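Long-range contacts in O-methyltransferase (Saccharopolyspora spinosa, PDB 4CE0), which probably transfers a methyl group from S-adenosyl-L-methionine to the 4'-hydroxyl of the rhamnose of spinosyn, with a magnesium ion bound at its active site: residues P48-M54 / W85-A89; P76-T82 / E178-L184; G186-E190 / L216-A222; V209-F215 / G241-W246. One frame throughout, in Å; residues are numbered along the deposited sequence.

Contact 1 of 4, residues P48-M54 / W85-A89. With SAH (S-adenosyl-L-homocysteine), chain B.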
# COMPACT_ATOMS: atom_id res chain seq x y z
N PRO A 48 -12.33 12.77 -0.03
CA PRO A 48 -11.22 12.19 0.75
C PRO A 48 -10.07 13.08 1.27
O PRO A 48 -9.46 12.70 2.28
CB PRO A 48 -10.68 11.12 -0.20
CG PRO A 48 -11.90 10.64 -0.96
CD PRO A 48 -12.89 11.78 -0.97
N THR A 49 -9.80 14.23 0.65
CA THR A 49 -8.70 15.14 1.04
C THR A 49 -7.37 14.79 0.36
O THR A 49 -6.84 15.61 -0.39
CB THR A 49 -8.42 15.31 2.59
OG1 THR A 49 -7.94 14.07 3.15
CG2 THR A 49 -9.65 15.81 3.35
N VAL A 50 -6.82 13.60 0.64
CA VAL A 50 -5.65 13.13 -0.09
C VAL A 50 -5.85 11.84 -0.91
O VAL A 50 -5.14 11.65 -1.87
CB VAL A 50 -4.38 13.06 0.80
CG1 VAL A 50 -3.99 14.46 1.26
CG2 VAL A 50 -4.57 12.15 1.98
N ALA A 51 -6.81 10.97 -0.56
CA ALA A 51 -6.97 9.67 -1.27
C ALA A 51 -7.07 9.82 -2.80
O ALA A 51 -7.59 10.82 -3.29
CB ALA A 51 -8.20 8.93 -0.78
N HIS A 52 -6.61 8.81 -3.53
CA HIS A 52 -6.54 8.87 -4.99
C HIS A 52 -7.82 8.42 -5.67
O HIS A 52 -8.00 8.61 -6.88
CB HIS A 52 -5.36 8.07 -5.49
CG HIS A 52 -4.04 8.72 -5.20
ND1 HIS A 52 -2.89 8.00 -4.94
CD2 HIS A 52 -3.69 10.03 -5.10
CE1 HIS A 52 -1.89 8.84 -4.72
NE2 HIS A 52 -2.36 10.08 -4.79
N THR A 53 -8.71 7.84 -4.89
CA THR A 53 -10.07 7.59 -5.36
C THR A 53 -11.07 7.94 -4.29
O THR A 53 -10.78 7.84 -3.10
CB THR A 53 -10.29 6.10 -5.78
OG1 THR A 53 -11.58 5.98 -6.37
CG2 THR A 53 -10.21 5.16 -4.59
N MET A 54 -12.27 8.32 -4.74
CA MET A 54 -13.37 8.67 -3.87
C MET A 54 -14.41 7.54 -3.81
O MET A 54 -15.38 7.62 -3.05
CB MET A 54 -13.99 10.01 -4.32
CG MET A 54 -14.87 9.94 -5.57
SD MET A 54 -15.71 11.51 -5.92
CE MET A 54 -14.38 12.61 -6.40
N TRP A 85 -10.86 11.69 -11.86
CA TRP A 85 -10.42 12.54 -10.75
C TRP A 85 -8.93 12.33 -10.54
O TRP A 85 -8.15 12.60 -11.47
CB TRP A 85 -11.22 12.23 -9.48
CG TRP A 85 -11.07 13.19 -8.36
CD1 TRP A 85 -11.13 14.55 -8.43
CD2 TRP A 85 -10.91 12.87 -6.96
NE1 TRP A 85 -10.98 15.10 -7.18
CE2 TRP A 85 -10.84 14.10 -6.26
CE3 TRP A 85 -10.79 11.68 -6.24
CZ2 TRP A 85 -10.65 14.17 -4.88
CZ3 TRP A 85 -10.59 11.75 -4.86
CH2 TRP A 85 -10.51 12.98 -4.20
N ARG A 86 -8.53 11.84 -9.38
CA ARG A 86 -7.10 11.71 -9.09
C ARG A 86 -6.48 10.45 -9.70
O ARG A 86 -5.26 10.27 -9.65
CB ARG A 86 -6.86 11.78 -7.58
CG ARG A 86 -7.03 13.18 -7.02
CD ARG A 86 -6.99 13.19 -5.52
NE ARG A 86 -7.31 14.51 -4.98
CZ ARG A 86 -7.70 14.74 -3.73
NH1 ARG A 86 -7.82 13.75 -2.86
NH2 ARG A 86 -7.98 15.98 -3.36
N GLY A 87 -7.33 9.57 -10.23
CA GLY A 87 -6.87 8.44 -11.03
C GLY A 87 -6.92 7.10 -10.38
O GLY A 87 -6.60 6.08 -11.01
N GLY A 88 -7.41 7.09 -9.15
CA GLY A 88 -7.32 5.93 -8.27
C GLY A 88 -7.94 4.66 -8.83
O GLY A 88 -7.35 3.58 -8.77
N ALA A 89 -9.14 4.79 -9.37
CA ALA A 89 -9.82 3.63 -9.93
C ALA A 89 -9.06 3.08 -11.13
O ALA A 89 -8.96 1.88 -11.31
CB ALA A 89 -11.23 3.99 -10.32
N SAH B . -12.46 9.07 -7.63
CA SAH B . -13.47 9.07 -8.70
CB SAH B . -13.49 10.28 -9.61
CG SAH B . -14.56 10.65 -10.63
SD SAH B . -14.96 12.38 -10.24
C SAH B . -12.96 7.90 -9.45
O SAH B . -13.39 7.79 -10.58
OXT SAH B . -12.10 7.20 -8.63
C5' SAH B . -15.68 12.96 -11.82
C4' SAH B . -14.66 13.16 -12.95
O4' SAH B . -15.31 13.24 -14.20
C3' SAH B . -13.84 14.46 -12.84
O3' SAH B . -12.48 14.09 -12.83
C2' SAH B . -14.21 15.32 -14.06
O2' SAH B . -13.18 16.15 -14.63
C1' SAH B . -14.74 14.25 -15.02
N9 SAH B . -15.76 14.68 -16.00
C8 SAH B . -17.11 14.81 -15.74
N7 SAH B . -17.72 15.15 -16.88
C5 SAH B . -16.80 15.21 -17.87
C6 SAH B . -16.87 15.51 -19.23
N6 SAH B . -18.03 15.82 -19.81
N1 SAH B . -15.73 15.51 -20.00
C2 SAH B . -14.51 15.18 -19.45
N3 SAH B . -14.45 14.92 -18.10
C4 SAH B . -15.57 14.89 -17.33

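Contact 2 of 4, residues P76-T82 / E178-L184. With SAH (S-adenosyl-L-homocysteine), chain B.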
# COMPACT_ATOMS: atom_id res chain seq x y z
N PRO A 76 -12.31 -10.19 -24.53
CA PRO A 76 -11.25 -9.32 -25.04
C PRO A 76 -11.54 -7.83 -24.83
O PRO A 76 -12.69 -7.38 -24.75
CB PRO A 76 -11.19 -9.68 -26.53
CG PRO A 76 -12.53 -10.17 -26.87
CD PRO A 76 -13.13 -10.77 -25.61
N GLY A 77 -10.47 -7.06 -24.74
CA GLY A 77 -10.57 -5.62 -24.82
C GLY A 77 -9.86 -4.88 -23.73
O GLY A 77 -9.31 -5.49 -22.82
N ASP A 78 -9.83 -3.56 -23.86
CA ASP A 78 -9.16 -2.69 -22.94
C ASP A 78 -10.12 -2.32 -21.84
O ASP A 78 -11.30 -2.78 -21.81
CB ASP A 78 -8.70 -1.41 -23.65
CG ASP A 78 -7.59 -1.67 -24.64
OD1 ASP A 78 -6.85 -2.66 -24.48
OD2 ASP A 78 -7.47 -0.86 -25.60
N PHE A 79 -9.64 -1.49 -20.93
CA PHE A 79 -10.48 -1.02 -19.83
C PHE A 79 -10.53 0.46 -20.00
O PHE A 79 -9.55 1.05 -20.43
CB PHE A 79 -9.86 -1.35 -18.47
CG PHE A 79 -9.64 -2.81 -18.21
CD1 PHE A 79 -10.33 -3.78 -18.91
CD2 PHE A 79 -8.77 -3.21 -17.22
CE1 PHE A 79 -10.12 -5.15 -18.64
CE2 PHE A 79 -8.55 -4.56 -16.96
CZ PHE A 79 -9.23 -5.53 -17.68
N ALA A 80 -11.63 1.08 -19.63
CA ALA A 80 -11.72 2.51 -19.73
C ALA A 80 -12.52 3.07 -18.60
O ALA A 80 -13.57 2.50 -18.26
CB ALA A 80 -12.36 2.89 -21.09
N GLU A 81 -12.07 4.19 -18.03
CA GLU A 81 -12.90 4.96 -17.10
C GLU A 81 -13.10 6.39 -17.58
O GLU A 81 -12.14 7.13 -17.86
CB GLU A 81 -12.39 4.96 -15.64
CG GLU A 81 -13.43 5.61 -14.64
CD GLU A 81 -12.89 5.85 -13.25
OE1 GLU A 81 -11.71 6.28 -13.15
OE2 GLU A 81 -13.65 5.62 -12.26
N THR A 82 -14.37 6.77 -17.68
CA THR A 82 -14.76 8.11 -18.06
C THR A 82 -15.12 8.82 -16.79
O THR A 82 -16.24 8.66 -16.26
CB THR A 82 -15.90 8.16 -19.13
OG1 THR A 82 -17.07 7.45 -18.71
CG2 THR A 82 -15.41 7.56 -20.42
N GLU A 178 -11.76 -1.77 -28.73
CA GLU A 178 -12.69 -2.57 -27.95
C GLU A 178 -12.42 -2.50 -26.45
O GLU A 178 -11.32 -2.20 -26.01
CB GLU A 178 -12.73 -4.03 -28.44
CG GLU A 178 -11.42 -4.75 -28.48
CD GLU A 178 -11.51 -6.12 -29.15
OE1 GLU A 178 -12.63 -6.58 -29.42
OE2 GLU A 178 -10.47 -6.74 -29.40
N LEU A 179 -13.47 -2.77 -25.69
CA LEU A 179 -13.43 -2.63 -24.26
C LEU A 179 -14.00 -3.90 -23.69
O LEU A 179 -14.99 -4.43 -24.19
CB LEU A 179 -14.29 -1.44 -23.81
CG LEU A 179 -13.76 -0.03 -24.14
CD1 LEU A 179 -14.80 1.06 -23.84
CD2 LEU A 179 -12.49 0.25 -23.39
N ALA A 180 -13.37 -4.36 -22.61
CA ALA A 180 -13.93 -5.43 -21.81
C ALA A 180 -14.59 -4.88 -20.56
O ALA A 180 -15.46 -5.52 -19.97
CB ALA A 180 -12.83 -6.40 -21.42
N VAL A 181 -14.14 -3.71 -20.12
CA VAL A 181 -14.74 -3.04 -18.96
C VAL A 181 -14.89 -1.55 -19.25
O VAL A 181 -13.98 -0.91 -19.71
CB VAL A 181 -13.89 -3.26 -17.65
CG1 VAL A 181 -14.41 -2.40 -16.49
CG2 VAL A 181 -13.81 -4.71 -17.28
N LEU A 182 -16.05 -1.01 -18.94
CA LEU A 182 -16.33 0.40 -19.19
C LEU A 182 -16.88 0.95 -17.90
O LEU A 182 -17.97 0.55 -17.46
CB LEU A 182 -17.34 0.56 -20.35
CG LEU A 182 -17.96 1.96 -20.54
CD1 LEU A 182 -16.86 2.98 -20.84
CD2 LEU A 182 -19.05 1.97 -21.65
N ARG A 183 -16.10 1.82 -17.25
CA ARG A 183 -16.50 2.41 -15.97
C ARG A 183 -16.90 3.87 -16.17
O ARG A 183 -16.13 4.65 -16.71
CB ARG A 183 -15.41 2.25 -14.93
CG ARG A 183 -15.86 2.63 -13.52
CD ARG A 183 -14.80 2.36 -12.43
NE ARG A 183 -15.57 2.17 -11.24
CZ ARG A 183 -16.05 3.14 -10.47
NH1 ARG A 183 -15.69 4.41 -10.68
NH2 ARG A 183 -16.84 2.81 -9.46
N LEU A 184 -18.13 4.21 -15.78
CA LEU A 184 -18.66 5.58 -15.93
C LEU A 184 -18.71 6.23 -14.57
O LEU A 184 -19.36 5.73 -13.63
CB LEU A 184 -20.04 5.58 -16.53
CG LEU A 184 -20.17 5.54 -18.05
CD1 LEU A 184 -19.58 4.28 -18.62
CD2 LEU A 184 -21.63 5.63 -18.39
N SAH B . -12.46 9.07 -7.63
CA SAH B . -13.47 9.07 -8.70
CB SAH B . -13.49 10.28 -9.61
CG SAH B . -14.56 10.65 -10.63
SD SAH B . -14.96 12.38 -10.24
C SAH B . -12.96 7.90 -9.45
O SAH B . -13.39 7.79 -10.58
OXT SAH B . -12.10 7.20 -8.63
C5' SAH B . -15.68 12.96 -11.82
C4' SAH B . -14.66 13.16 -12.95
O4' SAH B . -15.31 13.24 -14.20
C3' SAH B . -13.84 14.46 -12.84
O3' SAH B . -12.48 14.09 -12.83
C2' SAH B . -14.21 15.32 -14.06
O2' SAH B . -13.18 16.15 -14.63
C1' SAH B . -14.74 14.25 -15.02
N9 SAH B . -15.76 14.68 -16.00
C8 SAH B . -17.11 14.81 -15.74
N7 SAH B . -17.72 15.15 -16.88
C5 SAH B . -16.80 15.21 -17.87
C6 SAH B . -16.87 15.51 -19.23
N6 SAH B . -18.03 15.82 -19.81
N1 SAH B . -15.73 15.51 -20.00
C2 SAH B . -14.51 15.18 -19.45
N3 SAH B . -14.45 14.92 -18.10
C4 SAH B . -15.57 14.89 -17.33
O HOH W 1 -8.95 -1.03 -27.94

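Contact 3 of 4, residues G186-E190 / L216-A222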
# COMPACT_ATOMS: atom_id res chain seq x y z
N GLY A 186 -18.66 9.93 -14.49
CA GLY A 186 -19.03 11.33 -14.65
C GLY A 186 -20.43 11.40 -14.08
O GLY A 186 -21.28 10.56 -14.38
N ASP A 187 -20.68 12.37 -13.22
CA ASP A 187 -21.97 12.44 -12.55
C ASP A 187 -23.11 12.94 -13.44
O ASP A 187 -24.26 12.55 -13.26
CB ASP A 187 -21.83 13.35 -11.34
CG ASP A 187 -20.90 12.78 -10.29
OD1 ASP A 187 -21.13 11.62 -9.87
OD2 ASP A 187 -19.94 13.47 -9.90
N LEU A 188 -22.80 13.79 -14.39
CA LEU A 188 -23.83 14.50 -15.13
C LEU A 188 -24.53 13.58 -16.12
O LEU A 188 -23.98 12.57 -16.55
CB LEU A 188 -23.21 15.67 -15.88
CG LEU A 188 -22.24 16.53 -15.06
CD1 LEU A 188 -21.75 17.74 -15.86
CD2 LEU A 188 -22.92 17.00 -13.81
N TYR A 189 -25.75 13.96 -16.47
CA TYR A 189 -26.48 13.33 -17.54
C TYR A 189 -25.67 13.30 -18.82
O TYR A 189 -25.46 12.23 -19.44
CB TYR A 189 -27.77 14.12 -17.79
CG TYR A 189 -28.63 13.53 -18.87
CD1 TYR A 189 -28.38 13.79 -20.21
CD2 TYR A 189 -29.67 12.68 -18.56
CE1 TYR A 189 -29.15 13.22 -21.20
CE2 TYR A 189 -30.45 12.12 -19.51
CZ TYR A 189 -30.20 12.38 -20.84
OH TYR A 189 -31.00 11.80 -21.80
N GLU A 190 -25.20 14.47 -19.25
CA GLU A 190 -24.46 14.56 -20.52
C GLU A 190 -23.18 13.70 -20.56
O GLU A 190 -22.88 13.07 -21.59
CB GLU A 190 -24.09 16.01 -20.83
CG GLU A 190 -25.31 16.90 -21.09
CD GLU A 190 -26.17 16.44 -22.27
OE1 GLU A 190 -25.61 15.99 -23.30
OE2 GLU A 190 -27.41 16.54 -22.15
N LEU A 216 -27.90 8.49 -8.55
CA LEU A 216 -27.93 9.90 -8.80
C LEU A 216 -28.94 10.10 -9.92
O LEU A 216 -28.77 9.48 -10.98
CB LEU A 216 -26.54 10.37 -9.23
CG LEU A 216 -26.28 11.88 -9.35
CD1 LEU A 216 -26.21 12.49 -7.96
CD2 LEU A 216 -24.99 12.20 -10.17
N PRO A 217 -30.02 10.89 -9.69
CA PRO A 217 -30.84 11.25 -10.84
C PRO A 217 -29.96 12.17 -11.66
O PRO A 217 -29.21 12.95 -11.06
CB PRO A 217 -32.03 11.99 -10.22
CG PRO A 217 -31.45 12.60 -8.96
CD PRO A 217 -30.43 11.61 -8.47
N SER A 218 -30.03 12.07 -12.97
CA SER A 218 -29.07 12.68 -13.93
C SER A 218 -28.34 11.49 -14.48
O SER A 218 -28.58 11.13 -15.61
CB SER A 218 -28.07 13.75 -13.39
OG SER A 218 -26.89 13.20 -12.83
N CYS A 219 -27.51 10.83 -13.67
CA CYS A 219 -26.77 9.69 -14.19
C CYS A 219 -27.77 8.62 -14.56
O CYS A 219 -27.73 8.06 -15.66
CB CYS A 219 -25.70 9.21 -13.19
SG CYS A 219 -24.90 7.64 -13.61
N GLN A 220 -28.74 8.41 -13.66
CA GLN A 220 -29.74 7.33 -13.76
C GLN A 220 -30.66 7.50 -14.98
O GLN A 220 -30.96 6.55 -15.73
CB GLN A 220 -30.57 7.33 -12.47
CG GLN A 220 -31.42 6.11 -12.26
CD GLN A 220 -32.19 6.17 -10.97
OE1 GLN A 220 -31.61 6.11 -9.89
NE2 GLN A 220 -33.50 6.32 -11.06
N ASP A 221 -31.11 8.73 -15.17
CA ASP A 221 -31.89 9.11 -16.33
C ASP A 221 -31.16 8.86 -17.65
O ASP A 221 -31.77 8.40 -18.60
CB ASP A 221 -32.35 10.55 -16.17
CG ASP A 221 -33.49 10.69 -15.12
OD1 ASP A 221 -33.84 9.68 -14.43
OD2 ASP A 221 -34.04 11.80 -14.97
N ALA A 222 -29.85 9.13 -17.71
CA ALA A 222 -29.11 8.81 -18.91
C ALA A 222 -29.07 7.30 -19.16
O ALA A 222 -29.21 6.86 -20.29
CB ALA A 222 -27.69 9.39 -18.87

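Contact 4 of 4, residues V209-F215 / G241-W246. With MG (magnesium ion), chain C.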
# COMPACT_ATOMS: atom_id res chain seq x y z
N VAL A 209 -20.41 -3.01 -17.93
CA VAL A 209 -20.63 -1.58 -17.72
C VAL A 209 -20.86 -1.36 -16.24
O VAL A 209 -21.75 -1.97 -15.62
CB VAL A 209 -21.86 -1.03 -18.46
CG1 VAL A 209 -21.89 0.47 -18.28
CG2 VAL A 209 -21.80 -1.36 -19.89
N ILE A 210 -20.04 -0.46 -15.68
CA ILE A 210 -20.12 -0.06 -14.30
C ILE A 210 -20.57 1.40 -14.21
O ILE A 210 -19.99 2.30 -14.82
CB ILE A 210 -18.78 -0.27 -13.61
CG1 ILE A 210 -18.41 -1.76 -13.57
CG2 ILE A 210 -18.82 0.25 -12.18
CD1 ILE A 210 -17.01 -2.01 -13.13
N ILE A 211 -21.63 1.64 -13.45
CA ILE A 211 -22.20 2.99 -13.32
C ILE A 211 -21.95 3.43 -11.87
O ILE A 211 -22.61 2.96 -10.95
CB ILE A 211 -23.69 3.01 -13.59
CG1 ILE A 211 -24.04 2.30 -14.90
CG2 ILE A 211 -24.19 4.45 -13.62
CD1 ILE A 211 -23.60 3.03 -16.16
N ASP A 212 -21.02 4.35 -11.66
CA ASP A 212 -20.57 4.57 -10.30
C ASP A 212 -21.66 5.24 -9.45
O ASP A 212 -21.70 5.03 -8.25
CB ASP A 212 -19.27 5.39 -10.27
CG ASP A 212 -18.67 5.46 -8.88
OD1 ASP A 212 -18.08 4.44 -8.45
OD2 ASP A 212 -18.79 6.50 -8.19
N ASP A 213 -22.50 6.06 -10.08
CA ASP A 213 -23.54 6.83 -9.39
C ASP A 213 -24.91 6.60 -9.99
O ASP A 213 -25.68 7.54 -10.21
CB ASP A 213 -23.23 8.33 -9.45
CG ASP A 213 -22.01 8.70 -8.66
OD1 ASP A 213 -22.14 8.89 -7.43
OD2 ASP A 213 -20.92 8.75 -9.26
N TYR A 214 -25.23 5.34 -10.20
CA TYR A 214 -26.52 4.98 -10.79
C TYR A 214 -27.72 5.59 -10.06
O TYR A 214 -28.78 5.71 -10.64
CB TYR A 214 -26.70 3.47 -10.78
CG TYR A 214 -28.02 3.05 -11.38
CD1 TYR A 214 -28.41 3.47 -12.64
CD2 TYR A 214 -28.88 2.23 -10.67
CE1 TYR A 214 -29.65 3.08 -13.18
CE2 TYR A 214 -30.11 1.82 -11.19
CZ TYR A 214 -30.49 2.25 -12.45
OH TYR A 214 -31.69 1.85 -12.98
N PHE A 215 -27.57 5.95 -8.79
CA PHE A 215 -28.76 6.36 -8.02
C PHE A 215 -28.88 7.84 -7.93
O PHE A 215 -29.85 8.38 -7.41
CB PHE A 215 -28.80 5.65 -6.68
CG PHE A 215 -28.74 4.16 -6.85
CD1 PHE A 215 -29.69 3.49 -7.58
CD2 PHE A 215 -27.68 3.45 -6.36
CE1 PHE A 215 -29.58 2.14 -7.78
CE2 PHE A 215 -27.57 2.09 -6.55
CZ PHE A 215 -28.51 1.43 -7.25
N GLY A 241 -25.84 0.39 -3.19
CA GLY A 241 -26.88 1.41 -3.04
C GLY A 241 -26.51 2.74 -3.66
O GLY A 241 -27.26 3.71 -3.55
N THR A 242 -25.34 2.79 -4.29
CA THR A 242 -24.85 3.98 -4.99
C THR A 242 -24.52 3.62 -6.45
O THR A 242 -25.12 4.12 -7.38
CB THR A 242 -23.59 4.54 -4.31
OG1 THR A 242 -23.94 5.04 -3.02
CG2 THR A 242 -22.95 5.67 -5.15
N GLY A 243 -23.55 2.72 -6.61
CA GLY A 243 -23.13 2.23 -7.89
C GLY A 243 -23.95 1.04 -8.32
O GLY A 243 -24.56 0.34 -7.50
N ALA A 244 -23.95 0.81 -9.62
CA ALA A 244 -24.63 -0.34 -10.16
C ALA A 244 -23.89 -0.77 -11.38
O ALA A 244 -23.09 -0.01 -11.92
CB ALA A 244 -26.08 0.04 -10.51
N TYR A 245 -24.15 -1.99 -11.86
CA TYR A 245 -23.48 -2.43 -13.06
C TYR A 245 -24.31 -3.47 -13.78
O TYR A 245 -25.28 -4.04 -13.22
CB TYR A 245 -22.11 -3.00 -12.71
CG TYR A 245 -22.15 -4.33 -12.02
CD1 TYR A 245 -22.37 -4.42 -10.63
CD2 TYR A 245 -22.00 -5.50 -12.73
CE1 TYR A 245 -22.41 -5.65 -9.98
CE2 TYR A 245 -22.04 -6.75 -12.10
CZ TYR A 245 -22.24 -6.82 -10.72
OH TYR A 245 -22.27 -8.05 -10.11
N TRP A 246 -23.93 -3.72 -15.02
CA TRP A 246 -24.46 -4.88 -15.70
C TRP A 246 -23.42 -5.47 -16.59
O TRP A 246 -22.40 -4.83 -16.91
CB TRP A 246 -25.76 -4.55 -16.45
CG TRP A 246 -25.66 -3.95 -17.84
CD1 TRP A 246 -25.51 -4.62 -19.01
CD2 TRP A 246 -25.75 -2.56 -18.18
NE1 TRP A 246 -25.49 -3.73 -20.07
CE2 TRP A 246 -25.65 -2.46 -19.58
CE3 TRP A 246 -25.92 -1.38 -17.43
CZ2 TRP A 246 -25.70 -1.24 -20.25
CZ3 TRP A 246 -25.97 -0.18 -18.10
CH2 TRP A 246 -25.87 -0.12 -19.50
MG MG C . -18.95 8.43 -8.66
O HOH W 2 -19.64 8.91 -6.55
O HOH W 3 -17.13 8.86 -7.56
O HOH W 4 -18.97 10.51 -8.66

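Contact 1 of 4, residues P48-M54 / W85-A89
Trp85 and Arg86, each with 87 Å² covered, reach back from the loop just before helix 88-100 and grip the loop 48-54. The Arg86 guanidinium binds backbone carbonyls: NH1 donates to Ala51 O at 3.0 Å with good geometry, and NH2 makes a weaker bond to Thr49 O at 3.2 Å. Its aliphatic part lies close to His52; His52 ND1 is hydrogen-bonded to Tyr153 OH, and its ring meets that of Tyr21 of the second subunit. Trp85 offers a ring face to Met54, with CE of Met54 3.8 Å from the centroid of the six-membered ring, a CH-pi contact, while Met54 SD, 5.2 Å from that centroid, adds a Met-aromatic contact. Residues Trp85-Ala89 follow strand 78-82, the first of a Rossmann-like methyltransferase fold, where the glycine-rich turn meets the cofactor; here S-adenosyl-L-homocysteine accepts a hydrogen bond from Thr53 OG1 to its OXT (2.6 Å) and a weak one from Trp85 N to its O3' (3.1 Å). Gly88 N donates weakly to His52 O at 2.8 Å, and a CB on Gly88 would collide with His52 O and Thr53 CB.

Contact 2 of 4, residues P76-T82 / E178-L184
This is a parallel pairing of two neighbouring strands at the centre of the Rossmann-like methyltransferase sheet, where strand 78-82 lies between strands 107-111 and 179-184. The axes of strand 78-82 and strand 181-184 run 4.8 Å apart at an angle of 8°. Ala80 N donates to Val181 O (3.1 Å), Arg183 N to Ala80 O (2.8 Å) and Thr82 N to Arg183 O (2.9 Å), the staggered pattern of parallel strands. Near the start the register slips by one residue in a beta bulge: Asp78 O accepts a bond from Ala180 N at 2.7 Å and a weak one from Val181 N at 3.4 Å. Gly77 suits this crowded entry, since a CB there would clash with Leu179 C and Ala180 N. On one face Phe79 packs against Val181 (CD1 to CB, 3.8 Å), beneath helices 56-73 and 88-100; on the other Ala80 CB meets Leu179 CD2 at 3.5 Å, and Leu182 and Leu184 rest on helix 189-199. Polar groups gather at the C-terminal ends, where Rossmann-like folds bind their ligands. Arg183 forms salt bridges with the magnesium ligands Asp212 and Asp185, tying the cofactor pocket to the metal site. Arg183 NH1 forms a salt bridge to Glu81 OE2 at 2.8 Å, and that same oxygen lies 2.8 Å from O of S-adenosyl-L-homocysteine.

Contact 3 of 4, residues G186-E190 / L216-A222
Gly186 lies in the loop between strand 179-184 and helix 189-199, one residue beyond the magnesium ligand Asp185. Asp187 makes the main polar link: its carbonyl O accepts a hydrogen bond from Ser218 OG at 2.7 Å, while its CB lies 3.6 Å from Leu216 CD2. Leu188, the N-cap residue of helix 189-199, points its CA-to-CB bond away from segment 216-222. Tyr189 opens the helix and has the largest covered area of the contact, 89 Å². Its ring lies along the first turn of helix 219-230, with Ala222 CB over the ring face in a CH-pi contact, 4.1 Å from the centroid. Two helix starts are thus joined at the C-terminal side of the Rossmann-like sheet, beside the metal site. Ser218 occupies the N-cap position of its helix, yet its hydroxyl makes no capping bond there and serves the facing loop instead. A single directional bond, serine hydroxyl to backbone carbonyl, therefore sets the loop; the rest is mainly nonpolar, from Leu216 and from Tyr189 on Ala222, with no salt bridge between the segments.

Contact 4 of 4, residues V209-F215 / G241-W246
Two consecutive aspartates just past the end of a beta strand bind the magnesium ion: Asp212 OD2 lies 2.0 Å and Asp213 OD2 2.1 Å from MG. Asp185 and three waters complete the six ligands, and the water at 2.3 Å from MG also donates to Asp213 OD1 (2.7 Å). Asp212 is further held by salt bridges to Arg183 and Arg59. Just before this pair, strand 209-211 runs antiparallel to strand 244-246, their axes 4.6 Å apart at 166°. Val209 and Trp246 form a hydrogen-bonded pair, with Val209 N to Trp246 O and Trp246 N to Val209 O both 2.9 Å. Ile211 and Ala244 form another, Ile211 N to Ala244 O at 2.7 Å and Ala244 N to Ile211 O at 2.9 Å. Between them, Ile210 and Tyr245 face each other as a non-hydrogen-bonded pair. Val209 CB sits over the Trp246 six-membered ring, 4.0 Å from its centroid, in a CH-pi contact. Beyond the strands, Tyr214 CB packs on Ala244 CB at 3.5 Å. The reversed strand 244-247 beside strand 207-211 is the signature of the class I methyltransferase variant of the Rossmann fold. Strand 179-184 flanks strand 207-211 on its other side; helix 56-73 covers the face of Ile210 and Tyr245, and helix 219-230 covers that of Ile211.

Overall arrangement
Contacts 2 and 4 build one sheet, the first in parallel and the second in antiparallel fashion; neighbouring strands 179-184 and 207-211 join them, with a probable backbone hydrogen bond from Leu184 N to Ile210 O. Contact 2 is the most deeply buried, whereas contacts 1, 3 and 4 are partly exposed. Contacts 1 and 3 have no strand pairing: contact 1 joins a loop to a helix start through arginine-to-carbonyl bonds, contact 3 two helix starts through a serine hydroxyl. Contact 1 adjoins contact 2 where Ala89 meets Glu81, and both touch the cofactor product. Contact 3 packs beside contact 4, Cys219 against Ile211, and comes near the metal site through Asp187.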